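Local coordinates for glutathione S-transferase (Sphingobium chungbukense, PDB 6M1T) that belongs to the bacterial beta class of glutathione transferases and binds glutathione, probably to conjugate its thiol to electrophilic compounds in detoxification, at the glutathione site and the interface of chains A and B. Residues are numbered along the deposited sequence; one frame, centred on the assembly and turned at random. Chains: chain A/B, Glutathione S-transferase.

Contact 1 is the glutathione site, set mainly in chain A and completed by chain B; contact 2 is the part of the dimer interface where helices 89-108 of the two chains meet. Their C-alpha centres lie about 13 Å apart, and B:Ser103 belongs to both. Helix 89-108 supplies A:His106, B:Ser103 and B:Glu104 to contact 1 and residues of both chains to contact 2, joined there by B:Lys51 and B:Glu65. Since the interface is two-fold symmetric, A:Glu104 faces the chain B pocket as B:Glu104 faces that of chain A. Each glutathione is therefore held by both subunits, so pairing of the chains and completion of the site are coupled.

Contact 1: the glutathione site. Residues chain A 9-10, 32, 35, 51-53, 65-67, 106, 157; chain B 103-104. With GSH (glutathione), chain C.
The G-site of a beta-class glutathione transferase, with the thioredoxin-like N-terminal domain supplying most contacts, holds glutathione along the segment before the cis peptide bond at A:Pro53. Here A:Val52 pairs with the cysteinyl backbone like a neighbouring strand: its N reaches GSH O2 at 2.9 Å, and GSH N2 reaches its O at 2.8 Å, almost along the C=O axis (165°). The gamma-glutamyl end is gripped by both chains. Its amino N1 lies 2.8 Å from A:Glu65 OE2 and 2.9 Å from B:Glu104 OE1, in each case above the carboxylate plane. Both glutamates bend at chi2, which curls their tips onto N1. B:Ser103 OG, in the crowded position between its backbone N and carbonyl carbon, makes a close polar approach that caps the amino group from the far side, nearly opposite the N1-CA1 bond. At the alpha-carboxylate, A:Asn66 N, in the first turn of helix 66-75, donates to O12 at 3.0 Å, so the helix start would favour this negative group. Water 1 links O12 to A:Pro53 O and A:Glu65 N, and water 2 links O11 to A:Glu65 OE2. A:Lys51 runs extended alongside the peptide, then turns at chi4 (-88°) to bring NZ 2.9 Å from the glycyl carboxylate O31 in a salt bridge. An alanine here would probably weaken hold on the glycyl end, losing that ammonium charge and the methylene cover beside GSH C3. The contact of poorly ordered A:Arg35 with O32 is weak. At the thiol, A:His106 has CG anti to its backbone N (chi1 -174°), bringing NE2 within 3.5 Å of SG2. A:Cys10, the characteristic beta-class G-site cysteine, sets its SG beside the glutathione thiol and in plane at the edge of that histidine ring. Beyond the ligand, A:Asn66 ND2 donates to A:Cys10 O at 3.1 Å, approaching from above the carbonyl plane.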
ATOM      1  N   ALA A   9       8.028 -13.680   8.246  1.00 18.04           N
ATOM      2  CA  ALA A   9       7.670 -12.880   7.048  1.00 16.44           C
ATOM      3  C   ALA A   9       6.651 -11.827   7.467  1.00 16.51           C
ATOM      4  O   ALA A   9       6.317 -11.769   8.684  1.00 16.38           O
ATOM      5  CB  ALA A   9       7.164 -13.783   5.944  1.00 16.18           C
ATOM      6  N   CYS A  10       6.160 -10.996   6.528  1.00 14.60           N
ATOM      7  CA  CYS A  10       5.233  -9.898   6.896  1.00 13.95           C
ATOM      8  C   CYS A  10       3.900 -10.491   7.379  1.00 11.78           C
ATOM      9  O   CYS A  10       3.114  -9.741   8.070  1.00 10.16           O
ATOM     10  CB  CYS A  10       5.057  -8.912   5.753  1.00 17.75           C
ATOM     11  SG  CYS A  10       4.403  -9.814   4.335  1.00 21.52           S
ATOM     12  N   LEU A  32       7.459 -21.033   0.629  1.00 17.28           N
ATOM     13  CA  LEU A  32       7.348 -19.919  -0.370  1.00 19.91           C
ATOM     14  C   LEU A  32       8.088 -20.308  -1.668  1.00 22.65           C
ATOM     15  O   LEU A  32       7.743 -19.771  -2.746  1.00 26.83           O
ATOM     16  CB  LEU A  32       7.889 -18.651   0.292  1.00 17.48           C
ATOM     17  CG  LEU A  32       6.949 -18.033   1.327  1.00 16.82           C
ATOM     18  CD1 LEU A  32       7.546 -16.745   1.848  1.00 16.79           C
ATOM     19  CD2 LEU A  32       5.532 -17.834   0.746  1.00 17.64           C
ATOM     20  N   ARG A  35       5.556 -22.894  -3.222  1.00 23.68           N
ATOM     21  CA  ARG A  35       4.148 -22.448  -3.118  1.00 23.19           C
ATOM     22  C   ARG A  35       3.255 -23.615  -2.688  1.00 21.26           C
ATOM     23  O   ARG A  35       2.123 -23.731  -3.223  1.00 19.45           O
ATOM     24  CB  ARG A  35       3.603 -21.863  -4.431  1.00 26.61           C
ATOM     25  CG  ARG A  35       3.952 -20.395  -4.650  1.00 31.11           C
ATOM     26  CD  ARG A  35       5.409 -20.171  -4.947  1.00 32.77           C
ATOM     27  NE  ARG A  35       5.828 -18.808  -5.244  1.00 35.11           N
ATOM     28  CZ  ARG A  35       6.417 -18.409  -6.376  1.00 41.12           C
ATOM     29  NH1 ARG A  35       6.598 -19.237  -7.396  1.00 37.06           N
ATOM     30  NH2 ARG A  35       6.807 -17.153  -6.499  1.00 43.92           N
ATOM     31  N   LYS A  51       1.854 -15.245  -2.508  1.00 12.12           N
ATOM     32  CA  LYS A  51       2.475 -14.477  -1.389  1.00 13.26           C
ATOM     33  C   LYS A  51       1.684 -14.656  -0.082  1.00 12.44           C
ATOM     34  O   LYS A  51       0.441 -14.855  -0.094  1.00 11.73           O
ATOM     35  CB  LYS A  51       2.569 -13.001  -1.748  1.00 15.58           C
ATOM     36  CG  LYS A  51       3.462 -12.681  -2.937  1.00 16.98           C
ATOM     37  CD  LYS A  51       3.318 -11.258  -3.372  1.00 20.10           C
ATOM     38  CE  LYS A  51       4.337 -10.869  -4.409  1.00 22.29           C
ATOM     39  NZ  LYS A  51       5.548 -10.402  -3.726  1.00 27.80           N
ATOM     40  N   VAL A  52       2.405 -14.512   1.036  1.00 12.20           N
ATOM     41  CA  VAL A  52       1.788 -14.470   2.393  1.00 10.85           C
ATOM     42  C   VAL A  52       1.836 -13.016   2.832  1.00  9.94           C
ATOM     43  O   VAL A  52       2.720 -12.289   2.408  1.00 11.39           O
ATOM     44  CB  VAL A  52       2.464 -15.430   3.385  1.00 10.58           C
ATOM     45  CG1 VAL A  52       2.136 -16.870   3.029  1.00 10.23           C
ATOM     46  CG2 VAL A  52       3.976 -15.210   3.553  1.00 10.12           C
ATOM     47  N   PRO A  53       0.893 -12.538   3.670  1.00 10.30           N
ATOM     48  CA  PRO A  53      -0.201 -13.369   4.197  1.00  9.02           C
ATOM     49  C   PRO A  53      -1.378 -13.555   3.234  1.00  9.49           C
ATOM     50  O   PRO A  53      -1.582 -12.707   2.377  1.00  9.56           O
ATOM     51  CB  PRO A  53      -0.736 -12.565   5.397  1.00  9.41           C
ATOM     52  CG  PRO A  53      -0.418 -11.120   5.011  1.00  9.76           C
ATOM     53  CD  PRO A  53       0.871 -11.163   4.214  1.00 10.25           C
ATOM     54  N   GLU A  65      -3.267  -8.974   0.982  1.00 11.63           N
ATOM     55  CA  GLU A  65      -2.696  -7.634   1.269  1.00 12.43           C
ATOM     56  C   GLU A  65      -2.853  -7.330   2.757  1.00 11.83           C
ATOM     57  O   GLU A  65      -4.002  -7.192   3.255  1.00 12.83           O
ATOM     58  CB  GLU A  65      -3.336  -6.528   0.414  1.00 12.64           C
ATOM     59  CG  GLU A  65      -3.243  -6.758  -1.089  1.00 13.06           C
ATOM     60  CD  GLU A  65      -1.853  -6.665  -1.670  1.00 13.14           C
ATOM     61  OE1 GLU A  65      -1.612  -7.360  -2.685  1.00 14.31           O
ATOM     62  OE2 GLU A  65      -1.010  -5.870  -1.130  1.00 14.46           O
ATOM     63  N   ASN A  66      -1.721  -7.129   3.412  1.00 12.61           N
ATOM     64  CA  ASN A  66      -1.625  -6.808   4.861  1.00 13.07           C
ATOM     65  C   ASN A  66      -2.586  -5.690   5.235  1.00 14.18           C
ATOM     66  O   ASN A  66      -3.334  -5.829   6.206  1.00 14.07           O
ATOM     67  CB  ASN A  66      -0.178  -6.544   5.264  1.00 13.23           C
ATOM     68  CG  ASN A  66       0.349  -7.692   6.093  1.00 15.07           C
ATOM     69  OD1 ASN A  66      -0.413  -8.290   6.849  1.00 15.45           O
ATOM     70  ND2 ASN A  66       1.598  -8.031   5.926  1.00 16.85           N
ATOM     71  N   PRO A  67      -2.580  -4.546   4.526  1.00 14.34           N
ATOM     72  CA  PRO A  67      -3.461  -3.442   4.911  1.00 13.72           C
ATOM     73  C   PRO A  67      -4.945  -3.825   5.025  1.00 14.38           C
ATOM     74  O   PRO A  67      -5.630  -3.420   6.022  1.00 12.95           O
ATOM     75  CB  PRO A  67      -3.184  -2.416   3.799  1.00 13.58           C
ATOM     76  CG  PRO A  67      -1.760  -2.664   3.409  1.00 13.44           C
ATOM     77  CD  PRO A  67      -1.640  -4.181   3.439  1.00 12.84           C
ATOM     78  N   HIS A 106       8.403  -1.761   3.255  1.00 15.09           N
ATOM     79  CA  HIS A 106       8.516  -3.197   2.870  1.00 16.60           C
ATOM     80  C   HIS A 106       9.382  -3.267   1.628  1.00 14.26           C
ATOM     81  O   HIS A 106      10.287  -4.124   1.587  1.00 14.02           O
ATOM     82  CB  HIS A 106       7.118  -3.849   2.686  1.00 19.64           C
ATOM     83  CG  HIS A 106       7.118  -5.339   2.431  1.00 21.02           C
ATOM     84  ND1 HIS A 106       8.004  -5.970   1.599  1.00 28.80           N
ATOM     85  CD2 HIS A 106       6.282  -6.310   2.849  1.00 25.16           C
ATOM     86  CE1 HIS A 106       7.755  -7.270   1.560  1.00 25.21           C
ATOM     87  NE2 HIS A 106       6.711  -7.505   2.321  1.00 23.45           N
ATOM     88  N   TYR A 157       2.380  -3.934  12.442  1.00 12.91           N
ATOM     89  CA  TYR A 157       2.993  -4.058  11.093  1.00 11.69           C
ATOM     90  C   TYR A 157       4.412  -3.472  11.085  1.00 10.89           C
ATOM     91  O   TYR A 157       5.357  -4.147  10.645  1.00 10.15           O
ATOM     92  CB  TYR A 157       2.066  -3.342  10.139  1.00 12.63           C
ATOM     93  CG  TYR A 157       2.234  -3.635   8.674  1.00 13.32           C
ATOM     94  CD1 TYR A 157       2.822  -4.795   8.191  1.00 15.07           C
ATOM     95  CD2 TYR A 157       1.654  -2.760   7.775  1.00 15.39           C
ATOM     96  CE1 TYR A 157       2.908  -5.028   6.818  1.00 17.00           C
ATOM     97  CE2 TYR A 157       1.697  -2.992   6.414  1.00 14.56           C
ATOM     98  CZ  TYR A 157       2.311  -4.131   5.935  1.00 17.27           C
ATOM     99  OH  TYR A 157       2.378  -4.295   4.571  1.00 17.62           O
TER
ATOM    100  N   SER B 103       1.281  -1.177  -3.767  1.00 10.88           N
ATOM    101  CA  SER B 103       2.471  -1.910  -3.254  1.00 11.44           C
ATOM    102  C   SER B 103       3.109  -2.771  -4.333  1.00 11.57           C
ATOM    103  O   SER B 103       4.295  -3.076  -4.197  1.00 11.16           O
ATOM    104  CB  SER B 103       2.097  -2.747  -2.059  1.00 12.67           C
ATOM    105  OG  SER B 103       1.413  -3.962  -2.452  1.00 16.84           O
ATOM    106  N   GLU B 104       2.367  -3.222  -5.358  1.00  9.82           N
ATOM    107  CA  GLU B 104       2.934  -4.217  -6.295  1.00 10.42           C
ATOM    108  C   GLU B 104       3.031  -3.531  -7.665  1.00 11.62           C
ATOM    109  O   GLU B 104       4.121  -3.453  -8.246  1.00 10.93           O
ATOM    110  CB  GLU B 104       2.095  -5.500  -6.328  1.00 10.78           C
ATOM    111  CG  GLU B 104       1.904  -6.181  -4.976  1.00 10.93           C
ATOM    112  CD  GLU B 104       3.191  -6.757  -4.418  1.00 12.81           C
ATOM    113  OE1 GLU B 104       3.143  -7.208  -3.291  1.00 16.50           O
ATOM    114  OE2 GLU B 104       4.222  -6.739  -5.087  1.00 13.03           O
TER
HETATM  115  N1  GSH C 301       1.766  -6.369  -0.861  1.00 11.67           N
HETATM  116  CA1 GSH C 301       1.692  -7.641  -0.122  1.00 12.34           C
HETATM  117  C1  GSH C 301       1.052  -7.412   1.254  1.00 13.09           C
HETATM  118  O11 GSH C 301       1.147  -6.266   1.714  1.00 14.29           O
HETATM  119  O12 GSH C 301       0.484  -8.415   1.805  1.00 13.25           O
HETATM  120  CB1 GSH C 301       3.116  -8.189   0.009  1.00 12.53           C
HETATM  121  CG1 GSH C 301       3.197  -9.627   0.443  1.00 12.37           C
HETATM  122  CD1 GSH C 301       4.638 -10.120   0.330  1.00 12.64           C
HETATM  123  OE1 GSH C 301       5.479  -9.580  -0.400  1.00 13.32           O
HETATM  124  N2  GSH C 301       4.921 -11.212   1.029  1.00 12.30           N
HETATM  125  CA2 GSH C 301       6.189 -11.912   1.026  1.00 14.17           C
HETATM  126  C2  GSH C 301       6.133 -13.178   0.187  1.00 15.13           C
HETATM  127  O2  GSH C 301       5.199 -13.967   0.328  1.00 16.20           O
HETATM  128  CB2 GSH C 301       6.654 -12.239   2.444  1.00 14.64           C
HETATM  129  SG2 GSH C 301       7.207 -10.783   3.387  1.00 16.62           S
HETATM  130  N3  GSH C 301       7.078 -13.316  -0.725  1.00 16.94           N
HETATM  131  CA3 GSH C 301       7.178 -14.480  -1.571  1.00 20.22           C
HETATM  132  C3  GSH C 301       7.224 -14.127  -3.061  1.00 25.76           C
HETATM  133  O31 GSH C 301       6.961 -12.952  -3.388  1.00 29.59           O
HETATM  134  O32 GSH C 301       7.495 -15.051  -3.857  1.00 31.96           O
HETATM  135  O   HOH W   1      -0.929 -10.466   0.842  1.00 11.38           O
HETATM  136  O   HOH W   2       0.327  -3.834   0.685  1.00 21.30           O

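Contact 2: the interface of chains A and B. Residues chain A 102-104, 107; chain B 51, 65, 102-103, 107.
In this glutathione transferase dimer, helix 89-108 of chain A meets its own copy in chain B across the two-fold axis, and this patch hides 250 Å² of protein surface. The charged contact is a salt bridge with a hydrogen bond: B:Lys107 NZ donates to A:Glu104 OE2 at 2.8 Å. The two side chains cross at about a right angle, and the ammonium arrives above the carboxylate plane, 44° out of it. A:Glu104 is bent at chi2, and B:Lys107 also bends there before running extended to its tip. B:Lys51 comes tip to tip with the same glutamate, but its NZ stays 4.8 Å from A:Glu104 OE2, so its carbon CE makes the contact and the charge could act only at a distance. Such neighbouring positive groups would probably favour an ionised carboxylate.

Water-mediated contact joins two acidic groups: water 3 lies 3.1 Å from A:Glu104 OE1 and 2.5 Å from B:Glu65 OE1. This water probably eases the approach of like charges, the two OE1 atoms being 4.7 Å apart.

Contacts to main chain lie nearer the axis. A:Ser103 OG packs against the main chain of B:Gly102 and B:Ser103, 3.1 Å from B:Ser103 N, its chi1 of -73° setting the hydroxyl beside its own backbone N. B:Ser103 has its hydroxyl in the other position, between N and carbonyl carbon, so the two copies differ here. A:Lys107 bends at chi2 and chi4, laying its tip alongside the carbonyl of B:Ser103; NZ lies 3.2 Å from B:Ser103 O but off the direction of its N-H bonds, a polar contact rather than a well-formed hydrogen bond.

Apolar contact is sparse and close-set: the CA atoms of A:Ser103 and B:Ser103 approach to 4.0 Å.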
ATOM      1  N   GLY A 102       3.487  -0.894   3.610  1.00 10.34           N
ATOM      2  CA  GLY A 102       3.379  -1.907   2.531  1.00 11.78           C
ATOM      3  C   GLY A 102       4.024  -1.465   1.222  1.00 11.82           C
ATOM      4  O   GLY A 102       4.680  -2.292   0.570  1.00 11.84           O
ATOM      5  N   SER A 103       3.882  -0.194   0.873  1.00 12.65           N
ATOM      6  CA  SER A 103       4.245   0.362  -0.451  1.00 13.60           C
ATOM      7  C   SER A 103       5.653   0.967  -0.405  1.00 13.37           C
ATOM      8  O   SER A 103       6.329   0.937  -1.420  1.00 14.71           O
ATOM      9  CB  SER A 103       3.124   1.327  -0.902  1.00 15.85           C
ATOM     10  OG  SER A 103       2.174   0.286  -1.195  0.50 22.94           O
ATOM     11  N   GLU A 104       6.133   1.488   0.723  1.00 13.54           N
ATOM     12  CA  GLU A 104       7.464   2.168   0.737  1.00 12.66           C
ATOM     13  C   GLU A 104       8.474   1.367   1.581  1.00 13.10           C
ATOM     14  O   GLU A 104       9.500   0.995   1.048  1.00 13.10           O
ATOM     15  CB  GLU A 104       7.330   3.583   1.297  1.00 13.81           C
ATOM     16  CG  GLU A 104       6.332   4.441   0.522  1.00 15.22           C
ATOM     17  CD  GLU A 104       6.752   4.758  -0.910  1.00 17.72           C
ATOM     18  OE1 GLU A 104       5.927   5.291  -1.662  1.00 20.41           O
ATOM     19  OE2 GLU A 104       7.876   4.448  -1.283  1.00 16.40           O
ATOM     20  N   LYS A 107       9.041  -2.489   0.598  1.00 17.24           N
ATOM     21  CA  LYS A 107       9.596  -2.659  -0.763  1.00 18.82           C
ATOM     22  C   LYS A 107      11.064  -2.189  -0.752  1.00 18.50           C
ATOM     23  O   LYS A 107      11.858  -2.814  -1.482  1.00 16.56           O
ATOM     24  CB  LYS A 107       8.695  -2.000  -1.823  1.00 21.66           C
ATOM     25  CG  LYS A 107       7.291  -2.617  -1.968  1.00 23.29           C
ATOM     26  CD  LYS A 107       7.259  -4.141  -1.915  1.00 26.74           C
ATOM     27  CE  LYS A 107       6.115  -4.816  -2.626  1.00 30.76           C
ATOM     28  NZ  LYS A 107       6.537  -5.335  -3.959  1.00 32.00           N
TER
ATOM     29  N   LYS B  51       6.734  13.479  -1.791  1.00 16.42           N
ATOM     30  CA  LYS B  51       5.988  12.802  -2.892  1.00 17.64           C
ATOM     31  C   LYS B  51       4.562  13.360  -3.000  1.00 18.83           C
ATOM     32  O   LYS B  51       3.995  13.941  -1.997  1.00 17.43           O
ATOM     33  CB  LYS B  51       5.945  11.274  -2.742  1.00 17.63           C
ATOM     34  CG  LYS B  51       7.302  10.570  -2.583  1.00 19.40           C
ATOM     35  CD  LYS B  51       7.138   9.056  -2.343  1.00 21.26           C
ATOM     36  CE  LYS B  51       8.396   8.269  -2.000  1.00 24.15           C
ATOM     37  NZ  LYS B  51       9.550   8.695  -2.802  1.00 29.25           N
ATOM     38  N   GLU B  65      -0.527   9.124   0.809  1.00 15.19           N
ATOM     39  CA  GLU B  65      -0.711   7.714   0.366  1.00 14.37           C
ATOM     40  C   GLU B  65      -2.025   7.633  -0.395  1.00 14.14           C
ATOM     41  O   GLU B  65      -3.136   7.849   0.199  1.00 14.65           O
ATOM     42  CB  GLU B  65      -0.681   6.739   1.550  1.00 15.23           C
ATOM     43  CG  GLU B  65       0.648   6.657   2.255  1.00 15.48           C
ATOM     44  CD  GLU B  65       1.839   6.189   1.429  1.00 16.18           C
ATOM     45  OE1 GLU B  65       2.949   6.739   1.655  1.00 15.44           O
ATOM     46  OE2 GLU B  65       1.683   5.250   0.581  1.00 13.54           O
ATOM     47  N   GLY B 102      -1.006  -0.105  -5.185  1.00 10.05           N
ATOM     48  CA  GLY B 102      -0.021   0.762  -4.537  1.00  9.99           C
ATOM     49  C   GLY B 102       1.317   0.054  -4.263  1.00  9.88           C
ATOM     50  O   GLY B 102       2.374   0.667  -4.488  1.00  9.59           O
ATOM     51  N   SER B 103       1.281  -1.177  -3.767  1.00 10.88           N
ATOM     52  CA  SER B 103       2.471  -1.910  -3.254  1.00 11.44           C
ATOM     53  C   SER B 103       3.109  -2.771  -4.333  1.00 11.57           C
ATOM     54  O   SER B 103       4.295  -3.076  -4.197  1.00 11.16           O
ATOM     55  CB  SER B 103       2.097  -2.747  -2.059  1.00 12.67           C
ATOM     56  OG  SER B 103       1.413  -3.962  -2.452  1.00 16.84           O
ATOM     57  N   LYS B 107       4.898  -0.015  -7.835  1.00 13.43           N
ATOM     58  CA  LYS B 107       6.315  -0.218  -7.492  1.00 16.04           C
ATOM     59  C   LYS B 107       7.086  -0.851  -8.660  1.00 15.13           C
ATOM     60  O   LYS B 107       8.259  -0.515  -8.840  1.00 13.00           O
ATOM     61  CB  LYS B 107       6.340  -0.896  -6.118  1.00 17.70           C
ATOM     62  CG  LYS B 107       5.949   0.081  -5.002  1.00 22.40           C
ATOM     63  CD  LYS B 107       7.122   0.971  -4.668  1.00 27.76           C
ATOM     64  CE  LYS B 107       6.781   2.319  -4.083  1.00 32.75           C
ATOM     65  NZ  LYS B 107       8.037   2.942  -3.599  1.00 33.13           N
TER
HETATM   66  O   HOH W   3       4.846   7.484   0.162  1.00 18.77           O